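Local coordinates for protein beta-glucuronidase (Dictyoglomus thermophilum, PDB 6XXW) that probably hydrolyses beta-D-glucuronides, releasing glucuronic acid, as a four-chain glycoside hydrolase of family 2, at residues A[209-220]-A[238-248]; A[463-471]-A[482-493]. All coordinates share one frame; numbering follows the deposited sequence.

Contact 1 of 2, residues A[209-220]-A[238-248]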
loop_
_atom_site.group_PDB
_atom_site.type_symbol
_atom_site.label_atom_id
_atom_site.label_comp_id
_atom_site.label_asym_id
_atom_site.label_seq_id
_atom_site.Cartn_x
_atom_site.Cartn_y
_atom_site.Cartn_z
ATOM N N SER A 209 11.821 -21.960 51.089
ATOM C CA SER A 209 11.517 -20.553 51.280
ATOM C C SER A 209 12.258 -19.724 50.248
ATOM O O SER A 209 13.167 -20.195 49.562
ATOM C CB SER A 209 11.917 -20.085 52.686
ATOM O OG SER A 209 11.173 -20.744 53.684
ATOM N N ALA A 210 11.859 -18.470 50.150
ATOM C CA ALA A 210 12.646 -17.470 49.457
ATOM C C ALA A 210 13.059 -16.402 50.459
ATOM O O ALA A 210 12.351 -16.138 51.440
ATOM C CB ALA A 210 11.867 -16.846 48.294
ATOM N N LEU A 211 14.223 -15.810 50.222
ATOM C CA LEU A 211 14.712 -14.700 51.024
ATOM C C LEU A 211 14.774 -13.455 50.163
ATOM O O LEU A 211 15.224 -13.505 49.015
ATOM C CB LEU A 211 16.090 -14.994 51.606
ATOM C CG LEU A 211 16.198 -16.388 52.207
ATOM C CD1 LEU A 211 17.635 -16.843 52.110
ATOM C CD2 LEU A 211 15.711 -16.348 53.644
ATOM N N VAL A 212 14.296 -12.354 50.709
ATOM C CA VAL A 212 14.443 -11.051 50.094
ATOM C C VAL A 212 15.394 -10.283 50.992
ATOM O O VAL A 212 15.016 -9.880 52.099
ATOM C CB VAL A 212 13.095 -10.334 49.942
ATOM C CG1 VAL A 212 13.304 -8.937 49.413
ATOM C CG2 VAL A 212 12.168 -11.129 49.021
ATOM N N LYS A 213 16.636 -10.117 50.544
ATOM C CA LYS A 213 17.638 -9.391 51.315
ATOM C C LYS A 213 17.665 -7.935 50.879
ATOM O O LYS A 213 17.568 -7.631 49.690
ATOM C CB LYS A 213 19.019 -10.019 51.140
ATOM C CG LYS A 213 19.099 -11.466 51.598
ATOM C CD LYS A 213 20.440 -12.084 51.203
ATOM C CE LYS A 213 20.740 -13.343 51.997
ATOM N NZ LYS A 213 22.173 -13.750 51.873
ATOM N N TYR A 214 17.774 -7.027 51.842
ATOM C CA TYR A 214 17.637 -5.623 51.499
ATOM C C TYR A 214 18.620 -4.780 52.293
ATOM O O TYR A 214 19.046 -5.144 53.394
ATOM C CB TYR A 214 16.201 -5.113 51.720
ATOM C CG TYR A 214 15.817 -4.944 53.181
ATOM C CD1 TYR A 214 16.081 -3.752 53.864
ATOM C CD2 TYR A 214 15.200 -5.980 53.879
ATOM C CE1 TYR A 214 15.732 -3.599 55.223
ATOM C CE2 TYR A 214 14.857 -5.840 55.229
ATOM C CZ TYR A 214 15.130 -4.650 55.889
ATOM O OH TYR A 214 14.789 -4.507 57.218
ATOM N N SER A 215 18.961 -3.641 51.706
ATOM C CA SER A 215 19.722 -2.576 52.335
ATOM C C SER A 215 19.125 -1.257 51.884
ATOM O O SER A 215 18.755 -1.111 50.716
ATOM C CB SER A 215 21.207 -2.661 51.944
ATOM O OG SER A 215 21.997 -2.096 52.968
ATOM N N ILE A 216 19.016 -0.307 52.805
ATOM C CA ILE A 216 18.396 0.982 52.535
ATOM C C ILE A 216 19.449 2.071 52.671
ATOM O O ILE A 216 20.277 2.033 53.589
ATOM C CB ILE A 216 17.209 1.253 53.487
ATOM C CG1 ILE A 216 16.097 0.235 53.261
ATOM C CG2 ILE A 216 16.655 2.661 53.281
ATOM C CD1 ILE A 216 15.161 0.071 54.458
ATOM N N GLU A 217 19.412 3.045 51.765
ATOM C CA GLU A 217 20.287 4.211 51.821
ATOM C C GLU A 217 19.494 5.409 52.337
ATOM O O GLU A 217 18.482 5.791 51.741
ATOM C CB GLU A 217 20.880 4.510 50.444
ATOM N N SER A 218 19.954 6.007 53.435
ATOM C CA SER A 218 19.220 7.122 54.028
ATOM C C SER A 218 20.102 7.752 55.098
ATOM O O SER A 218 21.022 7.115 55.608
ATOM C CB SER A 218 17.880 6.655 54.625
ATOM O OG SER A 218 17.234 7.682 55.348
ATOM N N GLU A 219 19.824 9.017 55.419
ATOM C CA GLU A 219 20.383 9.578 56.643
ATOM C C GLU A 219 19.646 9.086 57.883
ATOM O O GLU A 219 20.189 9.170 58.991
ATOM C CB GLU A 219 20.384 11.108 56.564
ATOM C CG GLU A 219 21.569 11.637 55.759
ATOM C CD GLU A 219 21.323 12.997 55.139
ATOM O OE1 GLU A 219 21.727 14.012 55.751
ATOM O OE2 GLU A 219 20.727 13.049 54.037
ATOM N N GLY A 220 18.438 8.547 57.719
ATOM C CA GLY A 220 17.735 7.928 58.819
ATOM C C GLY A 220 18.241 6.521 59.099
ATOM O O GLY A 220 18.980 5.921 58.312
ATOM N N ASN A 238 10.390 -6.904 58.903
ATOM C CA ASN A 238 11.677 -6.774 59.571
ATOM C C ASN A 238 11.876 -5.335 60.003
ATOM O O ASN A 238 11.523 -4.409 59.273
ATOM C CB ASN A 238 12.840 -7.200 58.665
ATOM C CG ASN A 238 14.123 -7.449 59.456
ATOM O OD1 ASN A 238 14.160 -8.297 60.352
ATOM N ND2 ASN A 238 15.173 -6.700 59.136
ATOM N N PHE A 239 12.420 -5.162 61.204
ATOM C CA PHE A 239 12.903 -3.870 61.671
ATOM C C PHE A 239 14.405 -3.825 61.437
ATOM O O PHE A 239 15.140 -4.680 61.945
ATOM C CB PHE A 239 12.579 -3.657 63.149
ATOM C CG PHE A 239 11.113 -3.562 63.436
ATOM C CD1 PHE A 239 10.407 -2.415 63.120
ATOM C CD2 PHE A 239 10.436 -4.623 64.019
ATOM C CE1 PHE A 239 9.051 -2.326 63.381
ATOM C CE2 PHE A 239 9.082 -4.537 64.285
ATOM C CZ PHE A 239 8.391 -3.388 63.966
ATOM N N GLY A 240 14.855 -2.849 60.655
ATOM C CA GLY A 240 16.265 -2.733 60.357
ATOM C C GLY A 240 16.527 -2.048 59.033
ATOM O O GLY A 240 15.783 -2.251 58.061
ATOM N N LYS A 241 17.581 -1.224 59.003
ATOM C CA LYS A 241 18.001 -0.542 57.783
ATOM C C LYS A 241 18.542 -1.525 56.750
ATOM O O LYS A 241 18.489 -1.252 55.544
ATOM C CB LYS A 241 19.058 0.501 58.126
ATOM C CG LYS A 241 19.379 1.505 57.036
ATOM C CD LYS A 241 20.316 2.599 57.564
ATOM C CE LYS A 241 20.507 3.719 56.553
ATOM N NZ LYS A 241 21.326 4.866 57.080
ATOM N N SER A 242 19.094 -2.646 57.209
ATOM C CA SER A 242 19.418 -3.797 56.377
ATOM C C SER A 242 18.775 -5.026 57.006
ATOM O O SER A 242 18.481 -5.046 58.205
ATOM C CB SER A 242 20.941 -3.999 56.246
ATOM O OG SER A 242 21.503 -4.396 57.486
ATOM N N GLY A 243 18.539 -6.055 56.201
ATOM C CA GLY A 243 18.010 -7.279 56.762
ATOM C C GLY A 243 17.553 -8.254 55.698
ATOM O O GLY A 243 17.806 -8.079 54.503
ATOM N N VAL A 244 16.891 -9.304 56.172
ATOM C CA VAL A 244 16.420 -10.388 55.323
ATOM C C VAL A 244 14.950 -10.627 55.643
ATOM O O VAL A 244 14.552 -10.604 56.811
ATOM C CB VAL A 244 17.251 -11.677 55.516
ATOM C CG1 VAL A 244 18.723 -11.423 55.232
ATOM C CG2 VAL A 244 17.096 -12.219 56.933
ATOM N N LEU A 245 14.142 -10.799 54.608
ATOM C CA LEU A 245 12.734 -11.144 54.746
ATOM C C LEU A 245 12.544 -12.568 54.251
ATOM O O LEU A 245 12.931 -12.885 53.121
ATOM C CB LEU A 245 11.854 -10.174 53.953
ATOM C CG LEU A 245 11.977 -8.691 54.333
ATOM C CD1 LEU A 245 11.690 -7.786 53.127
ATOM C CD2 LEU A 245 11.042 -8.356 55.499
ATOM N N GLU A 246 11.965 -13.426 55.087
ATOM C CA GLU A 246 11.731 -14.815 54.710
ATOM C C GLU A 246 10.306 -14.990 54.214
ATOM O O GLU A 246 9.352 -14.618 54.906
ATOM C CB GLU A 246 11.979 -15.781 55.865
ATOM C CG GLU A 246 12.026 -17.226 55.380
ATOM C CD GLU A 246 12.079 -18.230 56.506
ATOM O OE1 GLU A 246 12.208 -17.796 57.668
ATOM O OE2 GLU A 246 11.990 -19.449 56.224
ATOM N N VAL A 247 10.164 -15.589 53.037
ATOM C CA VAL A 247 8.855 -15.871 52.459
ATOM C C VAL A 247 8.704 -17.384 52.381
ATOM O O VAL A 247 9.369 -18.040 51.569
ATOM C CB VAL A 247 8.675 -15.216 51.081
ATOM C CG1 VAL A 247 7.308 -15.537 50.503
ATOM C CG2 VAL A 247 8.817 -13.719 51.208
ATOM N N LYS A 248 7.843 -17.938 53.226
ATOM C CA LYS A 248 7.564 -19.365 53.179
ATOM C C LYS A 248 6.584 -19.647 52.048
ATOM O O LYS A 248 5.645 -18.882 51.822
ATOM C CB LYS A 248 7.000 -19.845 54.519
ATOM C CG LYS A 248 6.783 -21.353 54.587
ATOM C CD LYS A 248 7.759 -22.019 55.555
ATOM C CE LYS A 248 8.114 -23.431 55.097
ATOM N NZ LYS A 248 9.010 -24.128 56.063
#

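Contact 2 of 2, residues A[463-471]-A[482-493]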
loop_
_atom_site.group_PDB
_atom_site.type_symbol
_atom_site.label_atom_id
_atom_site.label_comp_id
_atom_site.label_asym_id
_atom_site.label_seq_id
_atom_site.Cartn_x
_atom_site.Cartn_y
_atom_site.Cartn_z
ATOM N N VAL A 463 27.107 -14.944 28.103
ATOM C CA VAL A 463 26.239 -15.472 27.056
ATOM C C VAL A 463 26.613 -14.768 25.765
ATOM O O VAL A 463 26.855 -13.556 25.768
ATOM C CB VAL A 463 24.744 -15.248 27.385
ATOM C CG1 VAL A 463 23.843 -15.690 26.211
ATOM C CG2 VAL A 463 24.364 -15.984 28.654
ATOM N N ILE A 464 26.677 -15.526 24.663
ATOM C CA ILE A 464 27.000 -14.970 23.353
ATOM C C ILE A 464 25.716 -14.542 22.661
ATOM O O ILE A 464 24.767 -15.325 22.558
ATOM C CB ILE A 464 27.761 -15.990 22.488
ATOM C CG1 ILE A 464 29.039 -16.455 23.197
ATOM C CG2 ILE A 464 28.046 -15.410 21.090
ATOM C CD1 ILE A 464 30.269 -15.670 22.870
ATOM N N CYS A 465 25.700 -13.313 22.156
ATOM C CA CYS A 465 24.596 -12.808 21.340
ATOM C C CYS A 465 25.157 -12.449 19.967
ATOM O O CYS A 465 26.029 -11.582 19.855
ATOM C CB CYS A 465 23.942 -11.586 21.998
ATOM S SG CYS A 465 22.930 -11.933 23.462
ATOM N N VAL A 466 24.671 -13.111 18.921
ATOM C CA VAL A 466 25.175 -12.896 17.569
ATOM C C VAL A 466 24.033 -12.452 16.663
ATOM O O VAL A 466 22.941 -13.043 16.681
ATOM C CB VAL A 466 25.882 -14.144 17.004
ATOM C CG1 VAL A 466 24.941 -15.321 16.889
ATOM C CG2 VAL A 466 26.514 -13.824 15.664
ATOM N N ASN A 467 24.294 -11.402 15.884
ATOM C CA ASN A 467 23.386 -10.887 14.868
ATOM C C ASN A 467 23.804 -11.464 13.524
ATOM O O ASN A 467 24.963 -11.318 13.129
ATOM C CB ASN A 467 23.458 -9.357 14.794
ATOM C CG ASN A 467 23.017 -8.670 16.092
ATOM O OD1 ASN A 467 22.516 -9.311 17.017
ATOM N ND2 ASN A 467 23.194 -7.348 16.145
ATOM N N ARG A 468 22.868 -12.094 12.803
ATOM C CA ARG A 468 23.210 -12.672 11.505
ATOM C C ARG A 468 22.106 -12.387 10.491
ATOM O O ARG A 468 20.914 -12.506 10.802
ATOM C CB ARG A 468 23.455 -14.188 11.615
ATOM C CG ARG A 468 24.802 -14.555 12.291
ATOM C CD ARG A 468 25.968 -13.981 11.484
ATOM N NE ARG A 468 27.294 -14.257 12.063
ATOM C CZ ARG A 468 28.094 -13.324 12.570
ATOM N NH1 ARG A 468 27.697 -12.058 12.608
ATOM N NH2 ARG A 468 29.297 -13.652 13.038
ATOM N N TYR A 469 22.519 -12.032 9.273
ATOM C CA TYR A 469 21.640 -11.542 8.211
ATOM C C TYR A 469 21.953 -12.233 6.887
ATOM O O TYR A 469 21.887 -11.622 5.818
ATOM C CB TYR A 469 21.764 -10.023 8.081
ATOM C CG TYR A 469 21.074 -9.288 9.229
ATOM C CD1 TYR A 469 19.692 -9.093 9.219
ATOM C CD2 TYR A 469 21.798 -8.824 10.320
ATOM C CE1 TYR A 469 19.040 -8.432 10.266
ATOM C CE2 TYR A 469 21.169 -8.165 11.376
ATOM C CZ TYR A 469 19.785 -7.986 11.346
ATOM O OH TYR A 469 19.153 -7.332 12.380
ATOM N N TYR A 470 22.310 -13.516 6.947
ATOM C CA TYR A 470 22.599 -14.262 5.734
ATOM C C TYR A 470 21.387 -14.225 4.810
ATOM O O TYR A 470 20.251 -14.404 5.250
ATOM C CB TYR A 470 22.959 -15.704 6.080
ATOM C CG TYR A 470 24.190 -15.859 6.980
ATOM C CD1 TYR A 470 25.434 -15.404 6.577
ATOM C CD2 TYR A 470 24.088 -16.476 8.226
ATOM C CE1 TYR A 470 26.552 -15.558 7.384
ATOM C CE2 TYR A 470 25.192 -16.636 9.032
ATOM C CZ TYR A 470 26.422 -16.180 8.605
ATOM O OH TYR A 470 27.525 -16.331 9.406
ATOM N N SER A 471 21.644 -14.011 3.519
ATOM C CA SER A 471 20.672 -13.873 2.423
ATOM C C SER A 471 20.017 -12.491 2.395
ATOM O O SER A 471 19.258 -12.209 1.442
ATOM C CB SER A 471 19.577 -14.953 2.441
ATOM O OG SER A 471 18.465 -14.549 3.223
ATOM N N ILE A 482 21.162 -20.153 3.621
ATOM C CA ILE A 482 20.975 -19.889 5.053
ATOM C C ILE A 482 21.441 -21.070 5.901
ATOM O O ILE A 482 22.237 -20.910 6.838
ATOM C CB ILE A 482 19.501 -19.539 5.334
ATOM C CG1 ILE A 482 19.201 -18.116 4.848
ATOM C CG2 ILE A 482 19.147 -19.734 6.829
ATOM C CD1 ILE A 482 17.749 -17.718 4.976
ATOM N N GLU A 483 20.930 -22.269 5.609
ATOM C CA GLU A 483 21.226 -23.424 6.453
ATOM C C GLU A 483 22.720 -23.739 6.480
ATOM O O GLU A 483 23.288 -24.000 7.548
ATOM C CB GLU A 483 20.427 -24.631 5.969
ATOM C CG GLU A 483 18.929 -24.533 6.276
ATOM C CD GLU A 483 18.140 -23.817 5.188
ATOM O OE1 GLU A 483 18.745 -23.357 4.182
ATOM O OE2 GLU A 483 16.905 -23.720 5.340
ATOM N N TYR A 484 23.363 -23.721 5.309
ATOM C CA TYR A 484 24.806 -23.925 5.205
ATOM C C TYR A 484 25.570 -22.922 6.061
ATOM O O TYR A 484 26.400 -23.297 6.895
ATOM C CB TYR A 484 25.217 -23.802 3.734
ATOM C CG TYR A 484 26.654 -24.153 3.387
ATOM C CD1 TYR A 484 27.000 -25.446 2.996
ATOM C CD2 TYR A 484 27.656 -23.186 3.403
ATOM C CE1 TYR A 484 28.315 -25.773 2.654
ATOM C CE2 TYR A 484 28.977 -23.503 3.067
ATOM C CZ TYR A 484 29.297 -24.798 2.691
ATOM O OH TYR A 484 30.598 -25.126 2.350
ATOM N N GLN A 485 25.288 -21.633 5.876
ATOM C CA GLN A 485 26.108 -20.609 6.515
ATOM C C GLN A 485 25.807 -20.483 8.005
ATOM O O GLN A 485 26.728 -20.344 8.822
ATOM C CB GLN A 485 25.899 -19.272 5.808
ATOM C CG GLN A 485 26.240 -19.305 4.327
ATOM C CD GLN A 485 26.008 -17.974 3.645
ATOM O OE1 GLN A 485 25.178 -17.182 4.084
ATOM N NE2 GLN A 485 26.742 -17.718 2.563
ATOM N N LEU A 486 24.533 -20.537 8.383
ATOM C CA LEU A 486 24.186 -20.257 9.769
ATOM C C LEU A 486 24.621 -21.389 10.683
ATOM O O LEU A 486 25.138 -21.138 11.779
ATOM C CB LEU A 486 22.685 -20.001 9.903
ATOM C CG LEU A 486 22.252 -19.635 11.329
ATOM C CD1 LEU A 486 22.925 -18.349 11.792
ATOM C CD2 LEU A 486 20.717 -19.530 11.419
ATOM N N GLU A 487 24.436 -22.642 10.251
ATOM C CA GLU A 487 24.840 -23.753 11.109
ATOM C C GLU A 487 26.350 -23.778 11.306
ATOM O O GLU A 487 26.827 -23.958 12.431
ATOM C CB GLU A 487 24.365 -25.090 10.537
ATOM C CG GLU A 487 24.979 -26.275 11.280
ATOM C CD GLU A 487 24.155 -27.547 11.181
ATOM O OE1 GLU A 487 24.507 -28.527 11.869
ATOM O OE2 GLU A 487 23.166 -27.576 10.416
ATOM N N ARG A 488 27.116 -23.598 10.228
ATOM C CA ARG A 488 28.569 -23.544 10.353
ATOM C C ARG A 488 29.008 -22.421 11.286
ATOM O O ARG A 488 29.915 -22.602 12.108
ATOM C CB ARG A 488 29.213 -23.357 8.977
ATOM C CG ARG A 488 29.199 -24.606 8.106
ATOM C CD ARG A 488 29.308 -24.261 6.618
ATOM N NE ARG A 488 30.643 -23.810 6.254
ATOM C CZ ARG A 488 31.643 -24.630 5.947
ATOM N NH1 ARG A 488 31.451 -25.944 5.965
ATOM N NH2 ARG A 488 32.833 -24.141 5.626
ATOM N N ASP A 489 28.395 -21.245 11.152
ATOM C CA ASP A 489 28.792 -20.106 11.972
ATOM C C ASP A 489 28.517 -20.368 13.445
ATOM O O ASP A 489 29.413 -20.235 14.288
ATOM C CB ASP A 489 28.061 -18.846 11.507
ATOM C CG ASP A 489 28.605 -17.587 12.157
ATOM O OD1 ASP A 489 29.834 -17.491 12.324
ATOM O OD2 ASP A 489 27.814 -16.691 12.483
ATOM N N LEU A 490 27.283 -20.773 13.771
ATOM C CA LEU A 490 26.916 -20.944 15.171
ATOM C C LEU A 490 27.701 -22.068 15.833
ATOM O O LEU A 490 28.014 -21.973 17.025
ATOM C CB LEU A 490 25.414 -21.186 15.307
ATOM C CG LEU A 490 24.559 -19.979 14.911
ATOM C CD1 LEU A 490 23.084 -20.301 15.010
ATOM C CD2 LEU A 490 24.914 -18.767 15.774
ATOM N N ARG A 491 28.023 -23.138 15.093
ATOM C CA ARG A 491 28.881 -24.180 15.656
ATOM C C ARG A 491 30.275 -23.647 15.955
ATOM O O ARG A 491 30.917 -24.085 16.919
ATOM C CB ARG A 491 28.971 -25.377 14.712
ATOM C CG ARG A 491 27.656 -26.160 14.590
ATOM C CD ARG A 491 27.876 -27.503 13.884
ATOM N NE ARG A 491 26.634 -28.269 13.801
ATOM C CZ ARG A 491 26.144 -29.009 14.793
ATOM N NH1 ARG A 491 26.795 -29.099 15.944
ATOM N NH2 ARG A 491 25.008 -29.669 14.632
ATOM N N GLU A 492 30.763 -22.703 15.151
ATOM C CA GLU A 492 32.071 -22.132 15.449
ATOM C C GLU A 492 32.020 -21.229 16.679
ATOM O O GLU A 492 32.976 -21.194 17.460
ATOM C CB GLU A 492 32.621 -21.367 14.245
ATOM C CG GLU A 492 34.122 -21.079 14.389
ATOM C CD GLU A 492 34.631 -20.053 13.398
ATOM O OE1 GLU A 492 33.793 -19.413 12.734
ATOM O OE2 GLU A 492 35.867 -19.887 13.282
ATOM N N TRP A 493 30.931 -20.473 16.869
ATOM C CA TRP A 493 30.817 -19.713 18.111
ATOM C C TRP A 493 30.877 -20.634 19.321
ATOM O O TRP A 493 31.538 -20.321 20.325
ATOM C CB TRP A 493 29.523 -18.900 18.143
ATOM C CG TRP A 493 29.545 -17.666 17.292
ATOM C CD1 TRP A 493 29.087 -17.559 16.012
ATOM C CD2 TRP A 493 30.043 -16.363 17.653
ATOM N NE1 TRP A 493 29.257 -16.271 15.554
ATOM C CE2 TRP A 493 29.850 -15.520 16.536
ATOM C CE3 TRP A 493 30.635 -15.830 18.809
ATOM C CZ2 TRP A 493 30.218 -14.173 16.538
ATOM C CZ3 TRP A 493 31.002 -14.479 18.811
ATOM C CH2 TRP A 493 30.790 -13.669 17.685
HETATM O O HOH W 1 24.651 -14.781 3.014
#

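Contact 1 of 2, residues A[209-220]-A[238-248]
Y214 lies flat across the neighbouring strand at G243, and its course can be traced atom by atom. Its first torsion (chi1 73°) sets CG between its own backbone N and carbonyl carbon, which turns the ring over the partner backbone. CG and CD2 lie near the carbonyl oxygen of G243, and CD2 also meets L245 CD1 at 4.0 Å. The centre of one face sits against the G243 backbone: the CA of G243 makes a CH-pi contact 4.2 Å from the centroid of the Y214 ring. G243 has no side chain, so the ring rests directly on its backbone, with G243 N 3.6 Å above the Y214 ring plane. On the other edge CE1 approaches the carbonyl of G240. The tip is gripped twice: Y214 OH donates to G240 O at 2.6 Å, and N238 ND2 donates to Y214 OH at 2.9 Å, almost straight (169°) and in the plane of its amide. One hydroxyl thus ties strand 209-217 to the end of strand 234-239 and to the turn that follows it.

K241 reaches the other way. With its chain extended, NZ donates to S218 O at 2.7 Å and to G220 O at 2.9 Å, and N221 adds a side-chain oxygen. At the far end S209 OG gives a hydrogen bond of 3.0 Å to the anti lone pair of E246 OE2. Between these ends, paired backbone bonds join A210 with V247, V212 with L245 and Y214 with G243, in antiparallel register (160° between strand directions).

Strand 209-217 is the middle of a three-stranded sheet, flanked by 198-206 and 242-248. The face of the sheet that carries Y214, L245 and V247 packs on strands 223-228 and 257-268, a beta-sandwich core consistent with the immunoglobulin-like domain of family 2 hydrolases.

Contact 2 of 2, residues A[463-471]-A[482-493]
R468 and D489 meet with their side chains at about a right angle and their flat groups only 23° apart. The salt bridge runs from R468 NE to D489 OD2 at 2.5 Å, an N-H that stays near the guanidinium plane but meets the syn side of the carboxylate somewhat out of its plane. A bend in the arginine chain at chi2 folds the guanidinium back over V466; tentatively, in one of its two conformers, V466 CG2 lies above the centre of one face. R468 NH1 bonds its neighbour's carbonyl, N467 O, and the guanidinium also reaches the carbonyls of N449 and T450, which would hold its rotation.

The indole of W493 is turned 51° from the guanidinium, with R468 NH2 at its edge. A weak bond of 3.4 Å from W493 NE1 to D489 OD2 gives that oxygen a second donor. V466 CB stands over one indole face, offset toward the rim, while I464 CG2 touches W493 CE3 at 3.5 Å. In the same tentative conformer V466 CG1 reaches L490 CD2.

Y470 presents a face to the helix: Q485 CB sits 3.9 Å from the centroid of the Y470 ring, almost directly above it, a CH-pi contact. L486 CD1 comes in at the ring edge. A water links S471 N to Q485 OE1, whereas Q485 NE2 bonds D475 of its own chain and M162 O of the second subunit.

The strand and helix run nearly antiparallel (154°), and the segment axes approach to 10.8 Å. This is the beta-alpha half of a beta-alpha-beta unit in the TIM barrel, strand 463-467 leading through helix 482-497 to parallel strand 501-505.

Contact 1 closes before contact 2 opens, so the two follow one another along the chain. Their centres lie 45 Å apart and their nearest atoms about 22 Å, without touching. They share no sheet: residues 209-220 and 238-248 pair within a small antiparallel sheet, whereas 463-471 and 482-493 join a strand of the mixed barrel sheet to the helix outside it. One therefore belongs to an all-beta domain, the other to the alpha/beta barrel. A subunit neighbour reaches contact 2 alone, and a bound buffer molecule is hydrogen-bonded to Y469 in its strand-end loop. The pair illustrates the modular, multidomain build of family 2 hydrolases, whose barrel carries catalysis.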